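Local structure of putative oxidoreductase (Staphylococcus aureus subsp. aureus, 3IV4) at residues F28-H32 and S69-A73; I38-A42 and E81-A85. The protein is a putative oxidoreductase with a thioredoxin fold, probably acting in bacillithiol-linked thiol redox chemistry as a monothiol bacilliredoxin of the BrxC family. Residues are numbered along the deposited sequence.

Contact 1: residues F28-H32 and S69-A73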
loop_
_atom_site.group_PDB
_atom_site.type_symbol
_atom_site.label_atom_id
_atom_site.label_comp_id
_atom_site.label_asym_id
_atom_site.label_seq_id
_atom_site.Cartn_x
_atom_site.Cartn_y
_atom_site.Cartn_z
ATOM N N PHE A 28 0.524 1.846 5.832
ATOM C CA PHE A 28 0.679 0.876 4.761
ATOM C C PHE A 28 0.278 1.536 3.457
ATOM O O PHE A 28 -0.706 2.282 3.419
ATOM C CB PHE A 28 -0.228 -0.344 4.996
ATOM C CG PHE A 28 0.272 -1.295 6.050
ATOM C CD1 PHE A 28 1.154 -2.324 5.714
ATOM C CD2 PHE A 28 -0.161 -1.184 7.373
ATOM C CE1 PHE A 28 1.612 -3.240 6.685
ATOM C CE2 PHE A 28 0.298 -2.087 8.354
ATOM C CZ PHE A 28 1.172 -3.118 8.001
ATOM N N VAL A 29 1.032 1.248 2.400
ATOM C CA VAL A 29 0.784 1.790 1.057
ATOM C C VAL A 29 0.848 0.637 0.052
ATOM O O VAL A 29 1.813 -0.132 0.057
ATOM C CB VAL A 29 1.845 2.852 0.666
ATOM C CG1 VAL A 29 1.590 3.377 -0.751
ATOM C CG2 VAL A 29 1.840 4.010 1.676
ATOM N N LEU A 30 -0.153 0.545 -0.820
ATOM C CA LEU A 30 -0.219 -0.502 -1.823
ATOM C C LEU A 30 -0.138 0.073 -3.232
ATOM O O LEU A 30 -0.946 0.924 -3.586
ATOM C CB LEU A 30 -1.550 -1.246 -1.678
ATOM C CG LEU A 30 -1.860 -2.312 -2.720
ATOM C CD1 LEU A 30 -0.940 -3.519 -2.570
ATOM C CD2 LEU A 30 -3.335 -2.710 -2.684
ATOM N N LYS A 31 0.805 -0.422 -4.025
ATOM C CA LYS A 31 0.792 -0.219 -5.466
ATOM C C LYS A 31 -0.169 -1.230 -6.080
ATOM O O LYS A 31 0.009 -2.446 -5.912
ATOM C CB LYS A 31 2.185 -0.432 -6.069
ATOM C CG LYS A 31 3.224 0.577 -5.661
ATOM C CD LYS A 31 4.464 0.386 -6.540
ATOM C CE LYS A 31 5.539 1.431 -6.246
ATOM N NZ LYS A 31 6.649 1.304 -7.259
ATOM N N HIS A 32 -1.158 -0.733 -6.814
ATOM C CA HIS A 32 -2.225 -1.572 -7.368
ATOM C C HIS A 32 -2.331 -1.390 -8.887
ATOM O O HIS A 32 -2.222 -0.269 -9.381
ATOM C CB HIS A 32 -3.542 -1.198 -6.663
ATOM C CG HIS A 32 -4.761 -1.881 -7.204
ATOM N ND1 HIS A 32 -4.889 -3.254 -7.269
ATOM C CD2 HIS A 32 -5.933 -1.373 -7.658
ATOM C CE1 HIS A 32 -6.082 -3.561 -7.756
ATOM N NE2 HIS A 32 -6.734 -2.438 -7.996
ATOM N N SER A 69 4.525 6.205 -8.534
ATOM C CA SER A 69 5.012 4.825 -8.474
ATOM C C SER A 69 6.556 4.792 -8.524
ATOM O O SER A 69 7.205 4.086 -7.730
ATOM C CB SER A 69 4.402 3.967 -9.587
ATOM O OG SER A 69 4.821 2.630 -9.438
ATOM N N ASP A 70 7.146 5.548 -9.450
ATOM C CA ASP A 70 8.608 5.591 -9.536
ATOM C C ASP A 70 9.212 6.295 -8.307
ATOM O O ASP A 70 10.279 5.893 -7.833
ATOM C CB ASP A 70 9.091 6.199 -10.865
ATOM C CG ASP A 70 10.549 5.866 -11.173
ATOM O OD1 ASP A 70 10.923 4.679 -11.169
ATOM O OD2 ASP A 70 11.328 6.794 -11.434
ATOM N N TYR A 71 8.514 7.301 -7.771
ATOM C CA TYR A 71 8.955 7.965 -6.567
ATOM C C TYR A 71 9.057 6.983 -5.392
ATOM O O TYR A 71 10.034 7.011 -4.641
ATOM C CB TYR A 71 8.057 9.145 -6.188
ATOM C CG TYR A 71 8.587 9.844 -4.972
ATOM C CD1 TYR A 71 9.630 10.759 -5.084
ATOM C CD2 TYR A 71 8.100 9.549 -3.698
ATOM C CE1 TYR A 71 10.145 11.370 -3.978
ATOM C CE2 TYR A 71 8.612 10.167 -2.569
ATOM C CZ TYR A 71 9.654 11.079 -2.716
ATOM O OH TYR A 71 10.181 11.702 -1.616
ATOM N N ILE A 72 8.056 6.118 -5.232
ATOM C CA ILE A 72 8.085 5.131 -4.150
ATOM C C ILE A 72 9.235 4.129 -4.326
ATOM O O ILE A 72 9.893 3.764 -3.348
ATOM C CB ILE A 72 6.706 4.458 -3.999
ATOM C CG1 ILE A 72 5.700 5.506 -3.512
ATOM C CG2 ILE A 72 6.764 3.264 -3.027
ATOM C CD1 ILE A 72 4.251 5.069 -3.633
ATOM N N ALA A 73 9.520 3.742 -5.572
ATOM C CA ALA A 73 10.659 2.885 -5.852
ATOM C C ALA A 73 11.972 3.557 -5.418
ATOM O O ALA A 73 12.831 2.909 -4.805
ATOM C CB ALA A 73 10.690 2.504 -7.313
#

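Contact 2: residues I38-A42 and E81-A85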
loop_
_atom_site.group_PDB
_atom_site.type_symbol
_atom_site.label_atom_id
_atom_site.label_comp_id
_atom_site.label_asym_id
_atom_site.label_seq_id
_atom_site.Cartn_x
_atom_site.Cartn_y
_atom_site.Cartn_z
ATOM N N ILE A 38 -4.213 -10.702 -9.961
ATOM C CA ILE A 38 -3.266 -10.851 -8.849
ATOM C C ILE A 38 -3.290 -9.588 -7.978
ATOM O O ILE A 38 -3.303 -9.652 -6.739
ATOM C CB ILE A 38 -1.819 -11.169 -9.337
ATOM C CG1 ILE A 38 -1.787 -12.509 -10.065
ATOM C CG2 ILE A 38 -0.838 -11.167 -8.147
ATOM C CD1 ILE A 38 -0.570 -12.729 -10.958
ATOM N N SER A 39 -3.325 -8.430 -8.621
ATOM C CA SER A 39 -3.425 -7.176 -7.887
ATOM C C SER A 39 -4.755 -7.040 -7.139
ATOM O O SER A 39 -4.787 -6.606 -5.974
ATOM C CB SER A 39 -3.202 -5.979 -8.820
ATOM O OG SER A 39 -2.841 -4.841 -8.054
ATOM N N ALA A 40 -5.857 -7.419 -7.787
ATOM C CA ALA A 40 -7.149 -7.398 -7.099
ATOM C C ALA A 40 -7.164 -8.298 -5.868
ATOM O O ALA A 40 -7.755 -7.932 -4.860
ATOM C CB ALA A 40 -8.262 -7.832 -8.061
ATOM N N ASN A 41 -6.535 -9.471 -5.957
ATOM C CA ASN A 41 -6.431 -10.364 -4.790
ATOM C C ASN A 41 -5.669 -9.670 -3.657
ATOM O O ASN A 41 -6.085 -9.707 -2.488
ATOM C CB ASN A 41 -5.711 -11.664 -5.183
ATOM C CG ASN A 41 -6.563 -12.582 -6.045
ATOM O OD1 ASN A 41 -7.784 -12.467 -6.077
ATOM N ND2 ASN A 41 -5.910 -13.515 -6.743
ATOM N N ALA A 42 -4.549 -9.030 -3.998
ATOM C CA ALA A 42 -3.783 -8.262 -3.003
ATOM C C ALA A 42 -4.565 -7.090 -2.394
ATOM O O ALA A 42 -4.491 -6.848 -1.195
ATOM C CB ALA A 42 -2.469 -7.782 -3.603
ATOM N N GLU A 81 7.212 -3.326 -8.494
ATOM C CA GLU A 81 6.371 -4.478 -8.840
ATOM C C GLU A 81 4.945 -4.020 -8.670
ATOM O O GLU A 81 4.678 -3.019 -8.000
ATOM C CB GLU A 81 6.585 -5.677 -7.905
ATOM C CG GLU A 81 8.015 -6.178 -7.807
ATOM C CD GLU A 81 8.452 -7.022 -8.987
ATOM O OE1 GLU A 81 7.631 -7.346 -9.880
ATOM O OE2 GLU A 81 9.649 -7.369 -9.003
ATOM N N SER A 82 4.020 -4.784 -9.243
ATOM C CA SER A 82 2.616 -4.586 -8.936
ATOM C C SER A 82 1.905 -5.938 -8.912
ATOM O O SER A 82 2.080 -6.752 -9.825
ATOM C CB SER A 82 1.967 -3.614 -9.908
ATOM O OG SER A 82 0.695 -3.245 -9.421
ATOM N N PRO A 83 1.129 -6.208 -7.854
ATOM C CA PRO A 83 0.902 -5.375 -6.683
ATOM C C PRO A 83 2.126 -5.401 -5.766
ATOM O O PRO A 83 2.865 -6.377 -5.749
ATOM C CB PRO A 83 -0.281 -6.062 -6.004
ATOM C CG PRO A 83 -0.114 -7.496 -6.335
ATOM C CD PRO A 83 0.437 -7.508 -7.741
ATOM N N GLN A 84 2.295 -4.355 -4.967
ATOM C CA GLN A 84 3.450 -4.257 -4.079
ATOM C C GLN A 84 3.036 -3.457 -2.872
ATOM O O GLN A 84 2.500 -2.362 -3.010
ATOM C CB GLN A 84 4.600 -3.580 -4.816
ATOM C CG GLN A 84 5.905 -3.568 -4.051
ATOM C CD GLN A 84 7.037 -3.029 -4.936
ATOM O OE1 GLN A 84 6.895 -1.974 -5.569
ATOM N NE2 GLN A 84 8.143 -3.774 -5.016
ATOM N N ALA A 85 3.293 -3.980 -1.679
ATOM C CA ALA A 85 2.844 -3.293 -0.476
ATOM C C ALA A 85 4.036 -2.913 0.373
ATOM O O ALA A 85 5.036 -3.638 0.402
ATOM C CB ALA A 85 1.878 -4.183 0.319
#

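Contact 1: residues F28-H32 and S69-A73
Helix 66-76 packs on one face of the central β-sheet, its 69-73 turn running at 127° to strand 28-32 with the short axes 10.5 Å apart. Side chains alternate along the strand: Val29 and Lys31 point toward this helix, whereas Leu30 points away, to the face covered by helix 37-53; helices on both faces characterise the α/β thioredoxin fold. The apolar part is slight. Val29 CG1 approaches Ile72 CD1 at 4.3 Å, and the methylene chain of Lys31 continues the same apolar surface, its CE lying 3.9 Å from Ile72 CG2. Leu60 of the neighbouring strand touches both Val29 and Ile72.

Polar bonding is concentrated at the tip of the lysine. Extended from CB outward, Lys31 reaches the helix and donates from NZ to Ser69 O at 2.9 Å and to Ser69 OG at 3.1 Å. That carbonyl also accepts the helical bond from Ala73 N (3.2 Å). His80 ND1 is a third hydrogen-bonding partner of NZ. NZ thus has partners of three kinds, a backbone carbonyl, a hydroxyl and an imidazole, consistent with a buried amine held by polar contacts at the helix while its methylenes pack on Ile72.

Contact 2: residues I38-A42 and E81-A85
The segment 81-85 enters the sheet from a loop. Glu81 stays out of reach of helix segment 38-42; its amide makes a weak hydrogen bond, N to Gln84 OE1 at 3.2 Å, within the segment itself. Ser82 comes nearer. Its OG lies 4.1 Å from Ser39 OG, too far for a bond, and each hydroxyl is engaged elsewhere: Ser82 OG with Ser33 OG, Ser39 OG with His32 ND1 and the backbone N of Ser33.

Pro83 follows through a cis peptide bond and accounts for 86 of the 171 Å² buried. Pro83 CA sits just 4.8 Å from Ser39 CA. The proline ring faces the first turns of helix 37-53: Ala42 CB meets CG of Pro83 at 3.6 Å, Ile38 CG2 meets CD of Pro83 at 3.9 Å, and Ser39 OG lies 3.5 Å from CB of Pro83. A cis-proline immediately before a central strand, packed against the start of the helix that follows the first central strand, is a hallmark of the thioredoxin fold. In relatives the redox-active cysteine lies at the N-terminal end of this helix, so the contact probably borders the active site.

At Gln84 the strand begins. The CA-to-CB bond of Gln84 points away from the helix, and the backbone of this residue pairs with Lys31 of strand 26-32, while Ala85, also beyond the helix segment, pairs through its backbone with Arg97 of strand 92-98, setting strand 84-89 between the two.

From the N terminus, strand 26-32 supplies the first half of contact 1 and runs on into helix 37-53, whose first turns supply the first half of contact 2. After strand 57-61, a parallel neighbour of strand 26-32, helix 66-76 returns to close contact 1; the chain then enters strand 84-89, where contact 2 closes. The two loops therefore cross. Contact 1 ties helix 66-76 to one face of the sheet, and contact 2 joins helix 37-53, on the opposite face, to the entrance of strand 84-89. They lie about 11 Å apart, centre to centre, bridged by probable hydrogen bonds from Lys31 N to Gln84 O (2.8 Å) and between His32 ND1 and Ser39 OG (2.7 Å).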